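Local structure of citrate synthase (Metallosphaera sedula, 6ABX) at residues E150-M155 and M317-D322; I127-R132 and Q137-P142; D36-S41 and K267-Q272; P144-S149 and G158-P163; M174-H179 and T326-A331. The protein probably catalyses the condensation of oxaloacetate with acetyl-CoA and water to give citrate and CoA, a step of the tricarboxylic acid cycle. One frame throughout, in Å; residues are numbered along the deposited sequence.

Contact 1: residues E150-M155 and M317-D322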
# COMPACT_ATOMS: atom_id res chain seq x y z
N GLU A 150 27.80 -6.36 7.14
CA GLU A 150 28.98 -6.97 6.47
C GLU A 150 28.51 -7.78 5.25
O GLU A 150 29.08 -7.72 4.14
CB GLU A 150 29.79 -7.84 7.44
CG GLU A 150 31.05 -8.31 6.71
CD GLU A 150 32.15 -9.01 7.48
OE1 GLU A 150 31.94 -9.29 8.70
OE2 GLU A 150 33.22 -9.27 6.82
N ASN A 151 27.45 -8.57 5.44
CA ASN A 151 26.91 -9.38 4.38
C ASN A 151 26.38 -8.52 3.22
O ASN A 151 26.48 -8.92 2.04
CB ASN A 151 25.78 -10.29 4.86
CG ASN A 151 25.24 -11.15 3.75
OD1 ASN A 151 25.97 -12.03 3.26
ND2 ASN A 151 23.99 -10.95 3.39
N PHE A 152 25.74 -7.39 3.54
CA PHE A 152 25.15 -6.55 2.52
C PHE A 152 26.27 -6.04 1.57
O PHE A 152 26.16 -6.13 0.33
CB PHE A 152 24.41 -5.37 3.17
CG PHE A 152 23.34 -4.70 2.34
CD1 PHE A 152 23.22 -4.91 0.97
CD2 PHE A 152 22.43 -3.86 2.94
CE1 PHE A 152 22.23 -4.30 0.24
CE2 PHE A 152 21.45 -3.22 2.19
CZ PHE A 152 21.31 -3.49 0.86
N LEU A 153 27.37 -5.61 2.15
CA LEU A 153 28.51 -5.14 1.34
C LEU A 153 29.17 -6.29 0.58
O LEU A 153 29.55 -6.16 -0.56
CB LEU A 153 29.52 -4.41 2.21
CG LEU A 153 29.05 -3.07 2.77
CD1 LEU A 153 30.08 -2.49 3.71
CD2 LEU A 153 28.72 -2.10 1.66
N TYR A 154 29.23 -7.46 1.21
CA TYR A 154 29.77 -8.68 0.57
C TYR A 154 28.96 -9.04 -0.68
O TYR A 154 29.50 -9.32 -1.73
CB TYR A 154 29.77 -9.83 1.58
CG TYR A 154 29.97 -11.19 0.96
CD1 TYR A 154 31.19 -11.54 0.41
CD2 TYR A 154 28.92 -12.08 0.83
CE1 TYR A 154 31.35 -12.76 -0.23
CE2 TYR A 154 29.07 -13.32 0.23
CZ TYR A 154 30.31 -13.66 -0.28
OH TYR A 154 30.48 -14.87 -0.92
N MET A 155 27.64 -8.93 -0.61
CA MET A 155 26.79 -9.31 -1.71
C MET A 155 26.92 -8.31 -2.88
O MET A 155 26.57 -8.65 -3.99
CB MET A 155 25.34 -9.44 -1.28
CG MET A 155 25.08 -10.65 -0.36
SD MET A 155 23.33 -10.94 -0.06
CE MET A 155 22.90 -9.33 0.63
N MET A 317 29.82 3.67 -0.71
CA MET A 317 30.00 2.29 -0.41
C MET A 317 29.73 1.34 -1.58
O MET A 317 29.98 0.15 -1.42
CB MET A 317 29.14 1.99 0.80
CG MET A 317 29.90 2.59 1.95
SD MET A 317 29.29 2.12 3.50
CE MET A 317 27.56 2.49 3.19
N GLY A 318 29.36 1.88 -2.74
CA GLY A 318 29.28 1.13 -3.96
C GLY A 318 27.90 0.87 -4.49
O GLY A 318 27.74 0.06 -5.42
N PHE A 319 26.85 1.53 -3.94
CA PHE A 319 25.53 1.41 -4.50
C PHE A 319 25.25 2.47 -5.57
O PHE A 319 25.58 3.62 -5.32
CB PHE A 319 24.50 1.57 -3.37
CG PHE A 319 24.57 0.49 -2.32
CD1 PHE A 319 23.89 -0.70 -2.53
CD2 PHE A 319 25.26 0.66 -1.14
CE1 PHE A 319 23.92 -1.69 -1.57
CE2 PHE A 319 25.27 -0.33 -0.16
CZ PHE A 319 24.60 -1.49 -0.40
N ASP A 320 24.58 2.12 -6.68
CA ASP A 320 24.08 3.06 -7.68
C ASP A 320 23.10 3.98 -6.97
O ASP A 320 22.28 3.53 -6.15
CB ASP A 320 23.33 2.44 -8.89
CG ASP A 320 24.18 1.69 -9.88
OD1 ASP A 320 25.41 1.93 -9.88
OD2 ASP A 320 23.61 0.81 -10.62
N PRO A 321 23.15 5.29 -7.26
CA PRO A 321 22.19 6.23 -6.71
C PRO A 321 20.71 5.85 -6.81
O PRO A 321 19.97 6.08 -5.85
CB PRO A 321 22.45 7.49 -7.54
CG PRO A 321 23.92 7.41 -7.82
CD PRO A 321 24.14 5.94 -8.12
N ASP A 322 20.28 5.22 -7.90
CA ASP A 322 18.87 5.07 -7.96
C ASP A 322 18.42 3.84 -7.12
O ASP A 322 17.23 3.61 -7.03
CB ASP A 322 18.36 5.01 -9.38
CG ASP A 322 18.72 3.71 -10.02
OD1 ASP A 322 19.64 3.08 -9.51
OD2 ASP A 322 18.07 3.37 -11.05

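Contact 2: residues I127-R132 and Q137-P142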
# COMPACT_ATOMS: atom_id res chain seq x y z
N ILE A 127 18.15 -6.34 -3.33
CA ILE A 127 18.80 -5.13 -3.76
C ILE A 127 20.15 -5.45 -4.40
O ILE A 127 20.52 -4.89 -5.44
CB ILE A 127 18.99 -4.15 -2.58
CG1 ILE A 127 17.62 -3.66 -2.10
CG2 ILE A 127 19.88 -2.99 -2.98
CD1 ILE A 127 17.69 -2.84 -0.84
N SER A 128 20.90 -6.31 -3.73
CA SER A 128 22.25 -6.72 -4.17
C SER A 128 22.18 -7.40 -5.57
O SER A 128 23.01 -7.07 -6.44
CB SER A 128 22.91 -7.56 -3.11
OG SER A 128 23.09 -6.83 -1.91
N LEU A 129 21.20 -8.28 -5.78
CA LEU A 129 21.02 -8.93 -7.08
C LEU A 129 20.63 -7.92 -8.16
O LEU A 129 21.18 -7.98 -9.26
CB LEU A 129 20.01 -10.04 -6.94
CG LEU A 129 19.71 -10.83 -8.21
CD1 LEU A 129 20.98 -11.40 -8.81
CD2 LEU A 129 18.72 -11.92 -7.84
N ILE A 130 19.82 -6.90 -7.82
CA ILE A 130 19.59 -5.83 -8.78
C ILE A 130 20.93 -5.21 -9.18
O ILE A 130 21.19 -5.03 -10.37
CB ILE A 130 18.60 -4.76 -8.27
CG1 ILE A 130 17.21 -5.31 -8.02
CG2 ILE A 130 18.60 -3.56 -9.24
CD1 ILE A 130 16.28 -4.36 -7.29
N GLN A 131 21.73 -4.80 -8.18
CA GLN A 131 22.96 -4.08 -8.45
C GLN A 131 23.94 -4.93 -9.27
O GLN A 131 24.54 -4.40 -10.19
CB GLN A 131 23.63 -3.65 -7.16
CG GLN A 131 24.94 -2.95 -7.40
CD GLN A 131 24.66 -1.58 -7.92
OE1 GLN A 131 24.36 -0.64 -7.14
NE2 GLN A 131 24.68 -1.49 -9.25
N ARG A 132 24.15 -6.18 -8.86
CA ARG A 132 25.10 -7.09 -9.52
C ARG A 132 24.64 -7.27 -10.98
O ARG A 132 25.47 -7.12 -11.89
CB ARG A 132 25.11 -8.47 -8.85
CG ARG A 132 25.65 -8.48 -7.43
CD ARG A 132 27.14 -8.31 -7.31
NE ARG A 132 27.97 -9.44 -7.74
CZ ARG A 132 29.29 -9.45 -7.77
NH1 ARG A 132 30.02 -8.45 -7.27
NH2 ARG A 132 29.92 -10.52 -8.22
N GLN A 137 27.38 -8.69 -13.35
CA GLN A 137 28.07 -9.48 -12.36
C GLN A 137 27.14 -10.56 -11.84
O GLN A 137 25.91 -10.43 -11.91
CB GLN A 137 28.52 -8.62 -11.18
CG GLN A 137 29.51 -7.54 -11.56
CD GLN A 137 29.68 -6.54 -10.44
OE1 GLN A 137 28.75 -6.21 -9.72
NE2 GLN A 137 30.90 -6.10 -10.30
N GLU A 138 27.73 -11.65 -11.39
CA GLU A 138 27.01 -12.79 -10.91
C GLU A 138 26.45 -12.53 -9.51
O GLU A 138 27.10 -11.86 -8.64
CB GLU A 138 27.92 -14.01 -10.87
CG GLU A 138 27.17 -15.31 -10.71
CD GLU A 138 28.05 -16.54 -10.78
OE1 GLU A 138 29.28 -16.40 -10.72
OE2 GLU A 138 27.46 -17.63 -10.86
N PHE A 139 25.27 -13.08 -9.29
CA PHE A 139 24.65 -13.11 -7.98
C PHE A 139 25.67 -13.62 -6.97
O PHE A 139 26.31 -14.69 -7.16
CB PHE A 139 23.40 -13.98 -8.14
CG PHE A 139 22.50 -14.13 -6.94
CD1 PHE A 139 22.49 -13.22 -5.90
CD2 PHE A 139 21.51 -15.13 -6.99
CE1 PHE A 139 21.60 -13.39 -4.84
CE2 PHE A 139 20.59 -15.26 -5.96
CZ PHE A 139 20.67 -14.40 -4.88
N VAL A 140 25.85 -12.87 -5.88
CA VAL A 140 26.59 -13.29 -4.73
C VAL A 140 25.59 -13.70 -3.65
O VAL A 140 24.88 -12.87 -3.11
CB VAL A 140 27.55 -12.22 -4.21
CG1 VAL A 140 28.27 -12.65 -2.94
CG2 VAL A 140 28.53 -11.76 -5.29
N GLU A 141 25.54 -14.99 -3.34
CA GLU A 141 24.52 -15.45 -2.40
C GLU A 141 24.89 -14.97 -1.02
O GLU A 141 26.06 -14.84 -0.65
CB GLU A 141 24.37 -16.97 -2.44
CG GLU A 141 23.63 -17.45 -3.68
CD GLU A 141 23.45 -18.96 -3.76
OE1 GLU A 141 23.00 -19.56 -2.77
OE2 GLU A 141 23.77 -19.52 -4.82
N PRO A 142 23.88 -14.77 -0.14
CA PRO A 142 24.18 -14.37 1.22
C PRO A 142 25.03 -15.38 1.96
O PRO A 142 24.89 -16.60 1.75
CB PRO A 142 22.82 -14.26 1.94
CG PRO A 142 21.79 -14.69 0.94
CD PRO A 142 22.46 -14.89 -0.41

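Contact 3: residues D36-S41 and K267-Q272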
# COMPACT_ATOMS: atom_id res chain seq x y z
N ASP A 36 23.49 7.74 20.93
CA ASP A 36 24.05 6.64 21.65
C ASP A 36 23.95 5.34 20.84
O ASP A 36 24.89 4.56 20.79
CB ASP A 36 23.34 6.46 23.00
CG ASP A 36 23.63 7.55 24.01
OD1 ASP A 36 24.61 8.26 23.80
OD2 ASP A 36 22.82 7.71 24.97
N LEU A 37 22.82 5.10 20.15
CA LEU A 37 22.73 3.87 19.37
C LEU A 37 23.75 3.92 18.23
O LEU A 37 24.39 2.94 17.92
CB LEU A 37 21.30 3.70 18.83
CG LEU A 37 20.25 3.58 19.92
CD1 LEU A 37 18.86 3.51 19.35
CD2 LEU A 37 20.54 2.37 20.77
N ALA A 38 23.92 5.08 17.59
CA ALA A 38 24.92 5.19 16.54
C ALA A 38 26.35 5.01 17.06
O ALA A 38 27.19 4.44 16.41
CB ALA A 38 24.75 6.53 15.87
N SER A 39 26.63 5.52 18.25
CA SER A 39 27.91 5.37 18.87
C SER A 39 28.23 3.92 19.23
O SER A 39 29.40 3.50 19.10
CB SER A 39 28.05 6.22 20.10
OG SER A 39 27.94 7.60 19.77
N PHE A 40 27.26 3.23 19.82
CA PHE A 40 27.58 2.02 20.54
C PHE A 40 26.84 0.78 20.04
O PHE A 40 27.26 -0.36 20.37
CB PHE A 40 27.27 2.20 22.01
CG PHE A 40 27.94 3.39 22.64
CD1 PHE A 40 29.31 3.57 22.62
CD2 PHE A 40 27.17 4.36 23.24
CE1 PHE A 40 29.88 4.72 23.15
CE2 PHE A 40 27.74 5.46 23.85
CZ PHE A 40 29.10 5.63 23.79
N SER A 41 25.75 0.94 19.27
CA SER A 41 24.90 -0.21 18.95
C SER A 41 25.19 -0.74 17.53
O SER A 41 26.27 -0.41 16.90
CB SER A 41 23.44 0.19 19.15
OG SER A 41 22.59 -0.96 19.03
N LYS A 267 27.28 12.81 8.83
CA LYS A 267 28.41 13.65 8.51
C LYS A 267 29.67 13.23 9.31
O LYS A 267 30.80 13.23 8.79
CB LYS A 267 28.06 15.11 8.80
CG LYS A 267 29.13 16.09 8.32
CD LYS A 267 28.85 17.51 8.61
CE LYS A 267 30.04 18.36 8.20
NZ LYS A 267 29.71 19.78 8.33
N GLU A 268 29.47 12.87 10.57
CA GLU A 268 30.58 12.43 11.43
C GLU A 268 31.13 11.09 10.93
O GLU A 268 32.35 10.89 10.90
CB GLU A 268 30.07 12.19 12.86
CG GLU A 268 29.72 13.47 13.58
CD GLU A 268 28.97 13.29 14.90
OE1 GLU A 268 28.86 14.27 15.61
OE2 GLU A 268 28.45 12.20 15.16
N TYR A 269 30.21 10.14 10.66
CA TYR A 269 30.65 8.77 10.30
C TYR A 269 31.26 8.76 8.89
O TYR A 269 32.14 7.97 8.64
CB TYR A 269 29.52 7.77 10.46
CG TYR A 269 29.54 7.09 11.81
CD1 TYR A 269 30.45 6.11 12.07
CD2 TYR A 269 28.71 7.50 12.84
CE1 TYR A 269 30.49 5.46 13.30
CE2 TYR A 269 28.72 6.87 14.07
CZ TYR A 269 29.60 5.82 14.30
OH TYR A 269 29.68 5.18 15.49
N ALA A 270 30.83 9.67 8.03
CA ALA A 270 31.41 9.81 6.71
C ALA A 270 32.92 10.04 6.82
O ALA A 270 33.66 9.64 5.96
CB ALA A 270 30.75 10.90 5.90
N ASN A 271 33.39 10.72 7.87
CA ASN A 271 34.85 10.94 8.01
C ASN A 271 35.64 9.63 8.03
O ASN A 271 36.74 9.61 7.48
CB ASN A 271 35.17 11.76 9.25
CG ASN A 271 34.86 13.21 8.98
OD1 ASN A 271 35.55 13.84 8.18
ND2 ASN A 271 33.85 13.76 9.64
N GLN A 272 35.06 8.57 8.61
CA GLN A 272 35.70 7.27 8.77
C GLN A 272 35.77 6.48 7.46
O GLN A 272 36.42 5.46 7.42
CB GLN A 272 35.00 6.46 9.88
CG GLN A 272 34.96 7.26 11.18
CD GLN A 272 34.46 6.53 12.40
OE1 GLN A 272 34.16 5.33 12.36
NE2 GLN A 272 34.36 7.27 13.50

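Contact 4: residues P144-S149 and G158-P163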
# COMPACT_ATOMS: atom_id res chain seq x y z
N PRO A 144 25.65 -16.59 5.62
CA PRO A 144 25.03 -16.56 6.93
C PRO A 144 26.01 -16.54 8.10
O PRO A 144 25.61 -16.16 9.19
CB PRO A 144 24.07 -17.77 6.89
CG PRO A 144 24.76 -18.71 5.95
CD PRO A 144 25.43 -17.86 4.90
N SER A 145 27.32 -16.61 7.84
CA SER A 145 28.32 -16.39 8.88
C SER A 145 28.62 -14.90 9.10
O SER A 145 29.28 -14.54 10.07
CB SER A 145 29.62 -17.13 8.55
OG SER A 145 30.29 -16.48 7.48
N LEU A 146 28.11 -14.03 8.22
CA LEU A 146 28.38 -12.63 8.31
C LEU A 146 27.20 -11.91 8.97
O LEU A 146 26.10 -12.30 8.74
CB LEU A 146 28.62 -12.08 6.89
CG LEU A 146 29.81 -12.65 6.13
CD1 LEU A 146 29.92 -11.97 4.76
CD2 LEU A 146 31.08 -12.42 6.96
N SER A 147 27.51 -10.83 9.67
CA SER A 147 26.45 -9.96 10.20
C SER A 147 25.78 -9.16 9.08
O SER A 147 26.19 -9.19 7.94
CB SER A 147 26.98 -9.07 11.27
OG SER A 147 27.24 -9.89 12.43
N HIS A 148 24.66 -8.54 9.43
CA HIS A 148 23.77 -7.96 8.42
C HIS A 148 24.53 -7.02 7.49
O HIS A 148 24.36 -7.13 6.27
CB HIS A 148 22.60 -7.25 9.09
CG HIS A 148 21.68 -6.58 8.16
ND1 HIS A 148 20.57 -7.21 7.66
CD2 HIS A 148 21.72 -5.33 7.60
CE1 HIS A 148 19.93 -6.37 6.86
NE2 HIS A 148 20.61 -5.23 6.80
N SER A 149 25.19 -6.01 8.05
CA SER A 149 25.79 -4.95 7.21
C SER A 149 27.03 -5.50 6.47
O SER A 149 27.24 -5.15 5.30
CB SER A 149 26.12 -3.75 8.06
OG SER A 149 24.92 -3.19 8.60
N GLY A 158 31.25 -8.74 -3.69
CA GLY A 158 31.72 -10.12 -3.93
C GLY A 158 32.98 -10.44 -3.15
O GLY A 158 33.59 -11.47 -3.37
N GLU A 159 33.36 -9.56 -2.23
CA GLU A 159 34.42 -9.83 -1.27
C GLU A 159 34.06 -9.14 0.04
O GLU A 159 33.29 -8.17 0.06
CB GLU A 159 35.80 -9.44 -1.80
CG GLU A 159 36.00 -7.98 -2.10
CD GLU A 159 37.45 -7.66 -2.46
OE1 GLU A 159 37.67 -6.80 -3.34
OE2 GLU A 159 38.38 -8.28 -1.87
N ARG A 160 34.62 -9.65 1.14
CA ARG A 160 34.27 -9.12 2.45
C ARG A 160 34.81 -7.71 2.58
O ARG A 160 35.89 -7.39 2.07
CB ARG A 160 34.74 -10.06 3.57
CG ARG A 160 33.92 -11.34 3.61
CD ARG A 160 34.40 -12.35 4.61
NE ARG A 160 33.73 -13.65 4.49
CZ ARG A 160 33.96 -14.66 5.34
NH1 ARG A 160 34.92 -14.54 6.24
NH2 ARG A 160 33.22 -15.76 5.31
N PRO A 161 34.01 -6.80 3.16
CA PRO A 161 34.42 -5.41 3.30
C PRO A 161 35.39 -5.17 4.46
O PRO A 161 35.43 -5.99 5.38
CB PRO A 161 33.07 -4.72 3.61
CG PRO A 161 32.33 -5.75 4.41
CD PRO A 161 32.64 -7.05 3.68
N SER A 162 35.95 -3.96 4.49
CA SER A 162 36.69 -3.48 5.68
C SER A 162 35.74 -3.28 6.84
O SER A 162 34.57 -2.92 6.64
CB SER A 162 37.43 -2.21 5.39
OG SER A 162 36.53 -1.12 5.20
N PRO A 163 36.18 -3.52 8.10
CA PRO A 163 35.38 -3.18 9.28
C PRO A 163 34.90 -1.72 9.35
O PRO A 163 33.77 -1.48 9.86
CB PRO A 163 36.32 -3.53 10.46
CG PRO A 163 37.20 -4.64 9.89
CD PRO A 163 37.44 -4.21 8.45

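Contact 5: residues M174-H179 and T326-A331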
# COMPACT_ATOMS: atom_id res chain seq x y z
N MET A 174 20.91 2.01 10.68
CA MET A 174 20.19 2.22 11.97
C MET A 174 19.45 3.56 11.93
O MET A 174 18.31 3.72 12.40
CB MET A 174 21.15 2.22 13.20
CG MET A 174 21.71 0.86 13.53
SD MET A 174 22.78 0.83 15.05
CE MET A 174 24.28 1.49 14.38
N LEU A 175 20.06 4.57 11.30
CA LEU A 175 19.53 5.91 11.21
C LEU A 175 18.22 5.99 10.43
O LEU A 175 17.50 6.97 10.63
CB LEU A 175 20.52 6.87 10.57
CG LEU A 175 21.77 7.16 11.39
CD1 LEU A 175 22.73 8.08 10.65
CD2 LEU A 175 21.41 7.77 12.71
N HIS A 176 17.93 5.00 9.58
CA HIS A 176 16.74 4.94 8.73
C HIS A 176 15.64 4.00 9.25
O HIS A 176 14.62 3.86 8.59
CB HIS A 176 17.13 4.56 7.31
CG HIS A 176 17.82 5.66 6.57
ND1 HIS A 176 19.17 5.87 6.66
CD2 HIS A 176 17.34 6.59 5.72
CE1 HIS A 176 19.49 6.92 5.89
NE2 HIS A 176 18.38 7.42 5.35
N MET A 177 15.81 3.35 10.43
CA MET A 177 14.93 2.26 10.79
C MET A 177 13.53 2.78 11.15
O MET A 177 12.57 2.08 10.81
CB MET A 177 15.48 1.48 11.96
CG MET A 177 16.59 0.55 11.50
SD MET A 177 17.30 -0.32 12.94
CE MET A 177 18.46 -1.40 12.12
N ASP A 178 13.43 3.97 11.74
CA ASP A 178 12.10 4.47 12.03
C ASP A 178 12.09 5.99 12.13
O ASP A 178 13.07 6.57 12.56
CB ASP A 178 11.49 3.94 13.34
CG ASP A 178 9.98 4.13 13.37
OD1 ASP A 178 9.31 3.59 12.46
OD2 ASP A 178 9.49 4.93 14.22
N HIS A 179 10.92 6.59 11.83
CA HIS A 179 10.81 8.03 12.04
C HIS A 179 9.36 8.39 12.40
O HIS A 179 8.84 9.33 11.85
CB HIS A 179 11.37 8.81 10.88
CG HIS A 179 11.95 10.12 11.26
ND1 HIS A 179 11.47 11.32 10.75
CD2 HIS A 179 12.89 10.44 12.19
CE1 HIS A 179 12.15 12.33 11.30
NE2 HIS A 179 13.07 11.81 12.18
N THR A 326 15.54 2.00 -2.25
CA THR A 326 15.38 0.58 -1.82
C THR A 326 16.13 0.36 -0.50
O THR A 326 15.68 -0.49 0.35
CB THR A 326 15.71 -0.47 -2.89
OG1 THR A 326 17.11 -0.50 -3.17
CG2 THR A 326 14.93 -0.26 -4.17
N ILE A 327 17.32 0.95 -0.41
CA ILE A 327 18.15 0.80 0.78
C ILE A 327 17.41 1.41 1.99
O ILE A 327 17.39 0.83 3.12
CB ILE A 327 19.54 1.39 0.53
CG1 ILE A 327 20.24 0.66 -0.60
CG2 ILE A 327 20.38 1.33 1.79
CD1 ILE A 327 21.43 1.43 -1.11
N PHE A 328 16.84 2.61 1.78
CA PHE A 328 15.96 3.20 2.80
C PHE A 328 14.92 2.17 3.26
O PHE A 328 14.76 1.93 4.46
CB PHE A 328 15.38 4.48 2.21
CG PHE A 328 14.65 5.42 3.14
CD1 PHE A 328 13.63 4.97 3.97
CD2 PHE A 328 14.98 6.77 3.16
CE1 PHE A 328 12.96 5.86 4.80
CE2 PHE A 328 14.28 7.65 3.99
CZ PHE A 328 13.28 7.19 4.80
N ALA A 329 14.18 1.58 2.32
CA ALA A 329 13.14 0.59 2.65
C ALA A 329 13.73 -0.57 3.44
O ALA A 329 13.08 -1.07 4.35
CB ALA A 329 12.48 0.08 1.39
N SER A 330 14.98 -0.98 3.12
CA SER A 330 15.59 -2.15 3.74
C SER A 330 15.72 -1.92 5.25
O SER A 330 15.59 -2.83 6.01
CB SER A 330 16.94 -2.50 3.13
OG SER A 330 18.00 -1.70 3.61
N ALA A 331 15.91 -0.67 5.68
CA ALA A 331 16.00 -0.34 7.10
C ALA A 331 14.60 -0.01 7.66
O ALA A 331 14.22 -0.47 8.78
CB ALA A 331 16.91 0.88 7.27

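Contact 1: residues E150-M155 and M317-D322
Leu153 and Met317 mark the closest backbone approach, their CA atoms 7.8 Å apart, where helix 148-157 meets the loop that leaves helix 310-316. That loop begins with a Schellman motif: Gly318, at positive phi, ends the helix and turns the chain so that Phe319 faces helix 148-157. The two phenylalanines form a T-shaped pair. Phe319 drives its edge, atoms CE1 and CZ, into one face of the Phe152 ring, off-centre toward the rim; the centroids lie 5.2 Å apart and the planes stand at 75°. The closest atoms are Phe152 CE1 and Phe319 CE1, at 3.6 Å. Phe152 can offer that face because its CG lies anti to the backbone N (chi1 -158°). The CD2 methyl of the next residue, Leu153, reaches Met317 CB at 4.2 Å and lies obliquely against the Phe319 ring, 4.3 Å from CE2. Leu169 of helix 163-174 touches Phe152, Leu153 and Met317. Cutting Phe152 back to an alanine would probably open a gap beneath the Phe319 edge and let that ring turn. The contact is buried aromatic and aliphatic packing between a helix and an interhelical loop, characteristic of the predominantly helical citrate synthase fold.

Contact 2: residues I127-R132 and Q137-P142
Arg132 and Glu138 are joined by a two-nitrogen grip. The guanidinium holds the backbone O of Glu138 side-on: NE donates over 2.7 Å to that Glu138 O, nearly straight at 165°, and NH2 adds a longer, more bent bond to the same atom. The oxygen lies practically in the guanidinium plane, although NE itself is tilted from the carbonyl plane. Bends at both chi2 and chi3, near -72°, fold the arginine back to bring NE to this carbonyl. A backbone bond closes the turn, Gln137 N donating to Arg132 O at 2.9 Å.

The flat head of Arg132 is also sandwiched. The Val140 CG2 methyl sits over one face, 3.4 Å from Arg132 NE, and the side chain of Gln137 covers the opposite face, its amide stacked on the guanidinium with the planes 28° apart. Residues 137-142 are an irregular loop running back alongside the end of helix 112-134 before helix 148-157 starts, a helix-loop-helix connection; Arg132 NH1 reaches on to Ile156 O of that next helix. A methionine in place of Arg132 would probably leave the Glu138 carbonyl without its two donors and free the loop to shift.

The contact between apolar side chains is that of Leu129 with Phe139. Leu129 CD2 stands squarely over the centre of the Phe139 ring in a CH-pi contact, 4.2 Å from the centroid, while Leu129 CD1 presses on Phe139 CB at 3.6 Å. Beyond them, Leu129 packs against Val82 and Ser79 of helix 76-85.

Contact 3: residues D36-S41 and K267-Q272
Tyr269 spans the space to Ala38 and makes nearly the whole of this small contact. Taken in order, Lys267 starts the segment on helix 261-270 and directs its amine to Glu290 in a salt bridge on helix 277-297. Glu268 follows, its CB directed at helix 34-40.

Tyr269 then carries the contact. Its ring reaches across and brings the phenol oxygen to the C-terminal part of helix 34-40, Tyr269 OH lying 2.8 Å from the backbone Ala38 O in a weak hydrogen bond. That carbonyl meets the ring obliquely, with Tyr269 CZ 3.5 Å from Ala38 O. Alongside, the Ala38 CB methyl lies 4.4 Å from Tyr269 CE2, and Ser39 CA is 3.8 Å from Tyr269 OH. The first torsion of the tyrosine, chi1 -94°, departs from a staggered value, which suggests the ring is turned to suit its neighbours.

This is helix-to-helix packing in the mainly helical body of the citrate synthase fold: Val171 of helix 163-174 touches both Ala38 and the Tyr269 ring, so a third helix joins the two. Tyr364 of the second subunit also packs on Asp36, Leu37 and Ser41.

After Tyr269, Ala270 packs against Phe283 of helix 277-297. Asn271 N donates to Glu268 O, and Gln272 N to Tyr269 O over 3.0 Å.

Contact 4: residues P144-S149 and G158-P163
Leu146 CD2 lies over one face of the Arg160 guanidinium, off-centre toward its rim, with Leu146 CD2 3.8 Å from Arg160 NE. At the far end of the same flat group, Ser145 OG approaches obliquely, 3.7 Å from Arg160 NH2, too far for a hydrogen bond. The arrangement belongs to the two connections flanking helix 148-157 in the helical citrate synthase fold: residues 144-147 lead into its N-terminus and residues 158-163 leave its C-terminus for helix 163-174, so that the loops entering and leaving the helix come back beside each other.

The backbones themselves stay apart, the nearest CA atoms, Leu146 and Arg160, being 9.0 Å from each other. Arg160 therefore does the bridging. Its chain is extended from CG to NE (chi2 175°, chi3 -171°), which carries the guanidinium over to the isobutyl group, and the two side chains run at a slant to each other. Leu146 also touches the two atoms next to NE: its CD2 is 4.1 Å from Arg160 CD and 4.0 Å from CZ.

No hydrogen bond joins the two segments. The charge of Arg160 is met just outside them, by a salt bridge from NH2 to Asp143 OD2, and Ser145 OG is bonded to the other carboxylate oxygen of the same Asp143, so one acid holds both polar groups. Ser162 OG, at the N-cap of helix 163-174, accepts from the backbone N of Asp165.

Contact 5: residues M174-H179 and T326-A331
Met177 and Ala331 come to within 4.6 Å, CA to CA, as the type I turn from Met174 to Met177 passes against helix 324-343. The closeness permits a CA-H...O contact: Met177 CA is 3.5 Å from Ala331 O, with an angle of 155° at the hydrogen. On the neighbouring residue, His176 CB meets Ala331 CB at 3.7 Å, so the small alanine methyl sits against the turn.

The rings form a T-shaped pair. His176 presents its CD2 edge to one face of Phe328, toward the rim, with His176 CD2 3.5 Å from Phe328 CD2 and the planes at 68°. With its CG anti to the backbone N, chi1 -169°, Phe328 turns that face to the histidine. On the far side of the His176 ring, ND1 is hydrogen-bonded to Ser172 O, which would fix the rotation of the ring.

This turn links helix 163-174 to the substrate pocket: it leads into His179, an oxaloacetate-binding residue, whose ND1 is hydrogen-bonded to a citrate anion here. Arg332, another oxaloacetate-binding residue, follows Ala331 on the helix and donates from NE to His176 O. Met177 CG is 4.3 Å from Ala331 CB, and the side chain also packs on Phe43, Val46 and Leu50 of helix 43-52.

Overall arrangement
Contacts 1 and 5 are buried, and both rest on T-shaped aromatic pairs; contact 5 lies nearest the centre of the chain and beside the citrate. The two touch, Phe319 packing on Ile327. Contact 2 is at the surface, where hydrogen bonds to a backbone carbonyl and a sandwiched guanidinium take over, while contacts 3 and 4 are partly buried. Contacts 1 and 4 share helix 148-157; contact 2 meets it through Val140 on Tyr154, and the 317-322 loop through Gln131 OE1, probably hydrogen-bonded to Asp320 N. Contact 3 stands apart from contacts 1, 2 and 4 but touches contact 5 through Met174. Arginines serve contacts 2 and 4, a lone tyrosine contact 3.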